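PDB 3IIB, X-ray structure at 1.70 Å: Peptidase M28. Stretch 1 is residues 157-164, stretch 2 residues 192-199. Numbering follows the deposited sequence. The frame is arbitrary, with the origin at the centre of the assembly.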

# COMPACT_ATOMS: atom_id res chain seq x y z
N GLY A 157 6.34 23.79 -5.30
CA GLY A 157 5.65 24.18 -4.08
C GLY A 157 6.59 24.76 -3.05
O GLY A 157 6.25 25.70 -2.39
N ALA A 158 7.77 24.18 -2.87
CA ALA A 158 8.66 24.67 -1.82
C ALA A 158 9.10 26.12 -2.11
O ALA A 158 9.24 26.94 -1.18
CB ALA A 158 9.89 23.71 -1.63
N VAL A 159 9.30 26.45 -3.37
CA VAL A 159 9.64 27.82 -3.73
C VAL A 159 8.47 28.77 -3.41
O VAL A 159 8.64 29.78 -2.72
CB VAL A 159 10.05 27.95 -5.18
CG1 VAL A 159 10.19 29.47 -5.57
CG2 VAL A 159 11.33 27.19 -5.43
N ALA A 160 7.28 28.42 -3.89
CA ALA A 160 6.11 29.28 -3.68
C ALA A 160 5.81 29.47 -2.18
O ALA A 160 5.46 30.57 -1.76
CB ALA A 160 4.89 28.70 -4.42
N ALA A 161 5.97 28.41 -1.39
CA ALA A 161 5.71 28.50 0.04
C ALA A 161 6.75 29.38 0.73
O ALA A 161 6.40 30.22 1.53
CB ALA A 161 5.69 27.11 0.67
N ALA A 162 8.03 29.19 0.41
CA ALA A 162 9.10 30.04 0.99
C ALA A 162 8.91 31.53 0.69
O ALA A 162 9.15 32.37 1.56
CB ALA A 162 10.50 29.60 0.56
N GLU A 163 8.45 31.83 -0.51
CA GLU A 163 8.13 33.21 -0.92
C GLU A 163 7.12 33.88 -0.03
O GLU A 163 7.15 35.09 0.15
CB GLU A 163 7.68 33.27 -2.39
CG GLU A 163 8.82 32.97 -3.32
CD GLU A 163 8.41 32.95 -4.79
OE1 GLU A 163 7.27 32.52 -5.11
OE2 GLU A 163 9.25 33.36 -5.62
N LYS A 164 6.25 33.07 0.58
CA LYS A 164 5.21 33.58 1.48
C LYS A 164 5.58 33.50 2.93
O LYS A 164 4.78 33.87 3.79
CB LYS A 164 3.91 32.81 1.26
CG LYS A 164 3.55 32.71 -0.16
CD LYS A 164 3.11 34.03 -0.78
CE LYS A 164 2.92 33.88 -2.28
NZ LYS A 164 2.53 35.17 -2.90
N GLY A 192 17.83 32.48 -5.10
CA GLY A 192 17.25 33.74 -4.65
C GLY A 192 16.20 33.54 -3.57
O GLY A 192 15.91 34.46 -2.78
N VAL A 193 15.62 32.34 -3.52
CA VAL A 193 14.60 32.02 -2.52
C VAL A 193 15.15 31.02 -1.54
O VAL A 193 15.59 29.92 -1.94
CB VAL A 193 13.32 31.47 -3.15
CG1 VAL A 193 12.30 31.12 -2.05
CG2 VAL A 193 12.72 32.49 -4.13
N THR A 194 15.03 31.35 -0.25
CA THR A 194 15.43 30.42 0.82
C THR A 194 14.87 29.00 0.60
O THR A 194 13.65 28.81 0.46
CB THR A 194 15.02 30.93 2.20
OG1 THR A 194 15.73 32.14 2.45
CG2 THR A 194 15.35 29.91 3.33
N ALA A 195 15.77 28.03 0.55
CA ALA A 195 15.40 26.61 0.48
C ALA A 195 14.78 26.19 1.81
O ALA A 195 15.25 26.55 2.89
CB ALA A 195 16.65 25.72 0.17
N ILE A 196 13.63 25.51 1.72
CA ILE A 196 12.97 25.00 2.90
C ILE A 196 12.72 23.47 2.77
O ILE A 196 12.60 22.96 1.66
CB ILE A 196 11.64 25.77 3.20
CG1 ILE A 196 10.66 25.59 2.04
CG2 ILE A 196 11.94 27.26 3.61
CD1 ILE A 196 9.20 26.08 2.33
N PRO A 197 12.65 22.75 3.91
CA PRO A 197 12.30 21.33 3.89
C PRO A 197 10.95 21.09 3.22
O PRO A 197 10.01 21.84 3.42
CB PRO A 197 12.25 20.94 5.36
CG PRO A 197 12.95 21.98 6.07
CD PRO A 197 12.81 23.24 5.29
N ALA A 198 10.87 20.01 2.45
CA ALA A 198 9.74 19.74 1.57
C ALA A 198 9.50 18.23 1.57
O ALA A 198 10.41 17.48 1.26
CB ALA A 198 10.06 20.20 0.14
N ALA A 199 8.26 17.81 1.88
CA ALA A 199 7.90 16.42 2.00
C ALA A 199 6.52 16.18 1.43
O ALA A 199 5.71 17.10 1.34
CB ALA A 199 7.94 16.00 3.46
O HOH W 1 12.20 27.11 -1.16

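An alanine-rich helix packs here against an extended segment, and no direct hydrogen bond crosses between them; the contact rests on apolar packing, with one water lying between two carbonyls. Gly157 touches nothing across the gap, but its O accepts from Ala161 N at 2.9 Å, one of the bonds of the helical ladder.

Ala158 points its CB toward the other stretch, where it meets Ala198 CB at 3.9 Å and Ile196 CG1 at 4.2 Å. Two methyls meeting each other let the backbones come close, the CA atoms of Ala158 and Ala198 lying 6.1 Å apart. Ala158 O takes the helical bond from Ala162 N at 3.0 Å and lies 3.6 Å from Ile196 CD1. Ala158 O is also 3.0 Å from the water oxygen, in a weak hydrogen bond; the same water oxygen lies 2.8 Å from Thr194 O, within hydrogen-bonding distance.

Val159, turned sideways, adds a looser contact, its CG1 4.2 Å from Val193 CG2. Ala160 points away and takes no part, as helical periodicity would suggest. Ala161 returns at the flank, its CB 4.0 Å from Ile196 CD1.

Ala162 is the tightest point. Its CB sits 3.2 Å from Thr194 O, 3.5 Å from Val193 CG1 and 4.1 Å from Ile196 CG2, so one methyl meets a carbonyl and two branched side chains, with little room on the side facing the loop: the small residue lies on the helix, and the bulk comes from the loop. Glu163 has a sideways CB, yet its side chain brings OE2 within 3.9 Å of Val193 CG2, a contact without a polar partner across the interface. Lys164 lies beyond reach.

The rule is spacing: Ala158 and Ala162, one turn apart, both point toward the other stretch and touch Ile196.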